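Local coordinates for sugar kinase, pfkB family (PDB 2AJR), which probably phosphorylates a sugar phosphate at the expense of ATP, possibly acting as a 1-phosphofructokinase, at residues P198-P203 against S234-V239. Residues are numbered along the deposited sequence; the frame is centred on the assembly and turned at random.
Sequences PNVVKP and SQVSVV
Asn199 and Gln235 run side by side, pointing the same way, where two neighbouring parallel strands begin. The Asn199 side chain starts at a CB lying 3.8 Å from Gln235 OE1; chi1 of -63° sets CG anti to the carbonyl carbon, at a similar distance from the same oxygen, and ND2 donates to it at 3.1 Å. OE1 lies near the amide plane of Asn199, whereas ND2 stands above the carbonyl plane of Gln235, the two amides being turned 65° apart. The other branch, OD1, accepts the backbone N-H of Val179 on the adjacent strand, so one amide links strand 178-182 to the residue that leads into strand 236-241. An alanine in place of Asn199 would probably leave Gln235 OE1 and Val179 N without these side-chain partners and the glutamine end freer to turn. The backbone oxygen of Asn199 takes Val236 N at 3.1 Å and, weakly, Gln235 N. Close by, Ser234 OG donates to Pro198 O over 2.6 Å, tilted from the carbonyl plane, and also bonds Tyr192 OH. Farther along, Val201 N reaches Val236 O and Val201 O receives Val238 N at 2.9 Å. The valines divide between the sheet faces: Val200 CG2 meets Val236 CG1, while Val201 CG1 rests 3.6 Å from Ser237 CB on the face covered by helix 220-233, where Ser237 OG bonds Ala227 O. Strand 200-201, that helix and strand 236-241 form a beta-alpha-beta crossover, the parallel building unit of the ribokinase-like fold's central sheet.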
ATOM      1  N   PRO A 198      18.822  28.126 -10.128  1.00 34.51           N
ATOM      2  CA  PRO A 198      18.794  27.065 -11.121  1.00 33.72           C
ATOM      3  C   PRO A 198      18.941  27.583 -12.542  1.00 32.76           C
ATOM      4  O   PRO A 198      18.455  28.651 -12.847  1.00 33.16           O
ATOM      5  CB  PRO A 198      17.405  26.462 -10.931  1.00 34.29           C
ATOM      6  CG  PRO A 198      17.023  26.827  -9.566  1.00 32.38           C
ATOM      7  CD  PRO A 198      17.570  28.164  -9.357  1.00 33.55           C
ATOM      8  N   ASN A 199      19.608  26.819 -13.395  1.00 33.05           N
ATOM      9  CA  ASN A 199      19.687  27.142 -14.811  1.00 34.14           C
ATOM     10  C   ASN A 199      18.348  26.911 -15.526  1.00 35.01           C
ATOM     11  O   ASN A 199      17.935  27.729 -16.364  1.00 36.15           O
ATOM     12  CB  ASN A 199      20.777  26.312 -15.460  1.00 32.70           C
ATOM     13  CG  ASN A 199      22.125  26.619 -14.889  1.00 35.28           C
ATOM     14  OD1 ASN A 199      22.577  25.978 -13.929  1.00 32.11           O
ATOM     15  ND2 ASN A 199      22.760  27.647 -15.432  1.00 30.52           N
ATOM     16  N   VAL A 200      17.703  25.792 -15.183  1.00 33.76           N
ATOM     17  CA  VAL A 200      16.408  25.385 -15.722  1.00 33.62           C
ATOM     18  C   VAL A 200      15.460  25.082 -14.562  1.00 32.68           C
ATOM     19  O   VAL A 200      15.753  24.239 -13.725  1.00 32.04           O
ATOM     20  CB  VAL A 200      16.519  24.094 -16.562  1.00 34.52           C
ATOM     21  CG1 VAL A 200      15.142  23.703 -17.101  1.00 29.87           C
ATOM     22  CG2 VAL A 200      17.527  24.261 -17.687  1.00 30.31           C
ATOM     23  N   VAL A 201      14.339  25.783 -14.506  1.00 32.25           N
ATOM     24  CA  VAL A 201      13.350  25.567 -13.455  1.00 33.09           C
ATOM     25  C   VAL A 201      12.034  25.115 -14.087  1.00 33.98           C
ATOM     26  O   VAL A 201      11.606  25.641 -15.120  1.00 35.63           O
ATOM     27  CB  VAL A 201      13.142  26.832 -12.564  1.00 33.71           C
ATOM     28  CG1 VAL A 201      12.597  28.047 -13.382  1.00 32.37           C
ATOM     29  CG2 VAL A 201      12.229  26.510 -11.401  1.00 32.68           C
ATOM     30  N   LYS A 202      11.420  24.106 -13.489  1.00 34.69           N
ATOM     31  CA  LYS A 202      10.101  23.642 -13.911  1.00 35.72           C
ATOM     32  C   LYS A 202       9.276  23.448 -12.646  1.00 34.19           C
ATOM     33  O   LYS A 202       9.356  22.423 -12.000  1.00 35.66           O
ATOM     34  CB  LYS A 202      10.209  22.352 -14.736  1.00 36.29           C
ATOM     35  CG  LYS A 202       8.882  21.713 -15.041  1.00 37.25           C
ATOM     36  CD  LYS A 202       8.872  20.993 -16.360  1.00 38.44           C
ATOM     37  CE  LYS A 202       7.665  20.052 -16.448  1.00 42.78           C
ATOM     38  NZ  LYS A 202       6.400  20.807 -16.415  1.00 45.07           N
ATOM     39  N   PRO A 203       8.522  24.467 -12.256  1.00 34.49           N
ATOM     40  CA  PRO A 203       7.809  24.350 -11.007  1.00 35.03           C
ATOM     41  C   PRO A 203       6.733  23.279 -11.069  1.00 36.13           C
ATOM     42  O   PRO A 203       6.115  23.080 -12.114  1.00 35.36           O
ATOM     43  CB  PRO A 203       7.168  25.725 -10.825  1.00 32.54           C
ATOM     44  CG  PRO A 203       7.811  26.596 -11.799  1.00 35.70           C
ATOM     45  CD  PRO A 203       8.272  25.759 -12.909  1.00 36.65           C
ATOM     46  N   SER A 234      16.908  32.614 -13.680  1.00 39.87           N
ATOM     47  CA  SER A 234      17.247  31.357 -14.343  1.00 38.85           C
ATOM     48  C   SER A 234      17.221  31.572 -15.840  1.00 37.08           C
ATOM     49  O   SER A 234      16.492  32.422 -16.330  1.00 37.71           O
ATOM     50  CB  SER A 234      16.231  30.273 -13.992  1.00 38.22           C
ATOM     51  OG  SER A 234      16.261  29.965 -12.611  1.00 39.66           O
ATOM     52  N   GLN A 235      17.990  30.778 -16.573  1.00 36.20           N
ATOM     53  CA  GLN A 235      18.062  30.921 -18.030  1.00 33.86           C
ATOM     54  C   GLN A 235      16.802  30.425 -18.724  1.00 34.85           C
ATOM     55  O   GLN A 235      16.441  30.929 -19.787  1.00 35.12           O
ATOM     56  CB  GLN A 235      19.265  30.175 -18.592  1.00 34.04           C
ATOM     57  CG  GLN A 235      20.597  30.638 -18.027  1.00 33.36           C
ATOM     58  CD  GLN A 235      21.742  29.857 -18.593  1.00 33.20           C
ATOM     59  OE1 GLN A 235      21.990  28.721 -18.199  1.00 32.65           O
ATOM     60  NE2 GLN A 235      22.442  30.449 -19.542  1.00 33.52           N
ATOM     61  N   VAL A 236      16.130  29.427 -18.148  1.00 34.59           N
ATOM     62  CA  VAL A 236      14.870  28.977 -18.730  1.00 33.60           C
ATOM     63  C   VAL A 236      13.908  28.494 -17.658  1.00 34.74           C
ATOM     64  O   VAL A 236      14.307  27.819 -16.707  1.00 36.11           O
ATOM     65  CB  VAL A 236      15.098  27.898 -19.823  1.00 32.91           C
ATOM     66  CG1 VAL A 236      15.637  26.629 -19.218  1.00 28.51           C
ATOM     67  CG2 VAL A 236      13.814  27.651 -20.628  1.00 27.99           C
ATOM     68  N   SER A 237      12.647  28.888 -17.805  1.00 34.41           N
ATOM     69  CA  SER A 237      11.583  28.434 -16.939  1.00 34.59           C
ATOM     70  C   SER A 237      10.544  27.724 -17.788  1.00 33.82           C
ATOM     71  O   SER A 237      10.252  28.163 -18.890  1.00 33.77           O
ATOM     72  CB  SER A 237      10.962  29.614 -16.195  1.00 35.31           C
ATOM     73  OG  SER A 237      10.393  30.557 -17.075  1.00 36.55           O
ATOM     74  N   VAL A 238      10.025  26.606 -17.287  1.00 33.82           N
ATOM     75  CA  VAL A 238       8.970  25.862 -17.961  1.00 32.09           C
ATOM     76  C   VAL A 238       7.822  25.741 -16.978  1.00 32.21           C
ATOM     77  O   VAL A 238       7.960  25.106 -15.937  1.00 30.06           O
ATOM     78  CB  VAL A 238       9.408  24.464 -18.380  1.00 33.78           C
ATOM     79  CG1 VAL A 238       8.260  23.771 -19.148  1.00 37.71           C
ATOM     80  CG2 VAL A 238      10.668  24.519 -19.224  1.00 27.19           C
ATOM     81  N   VAL A 239       6.699  26.376 -17.313  1.00 33.23           N
ATOM     82  CA  VAL A 239       5.562  26.497 -16.408  1.00 32.82           C
ATOM     83  C   VAL A 239       4.318  25.887 -17.021  1.00 33.55           C
ATOM     84  O   VAL A 239       3.956  26.194 -18.145  1.00 32.01           O
ATOM     85  CB  VAL A 239       5.295  27.973 -16.053  1.00 33.42           C
ATOM     86  CG1 VAL A 239       4.061  28.097 -15.211  1.00 28.27           C
ATOM     87  CG2 VAL A 239       6.515  28.576 -15.341  1.00 31.19           C
TER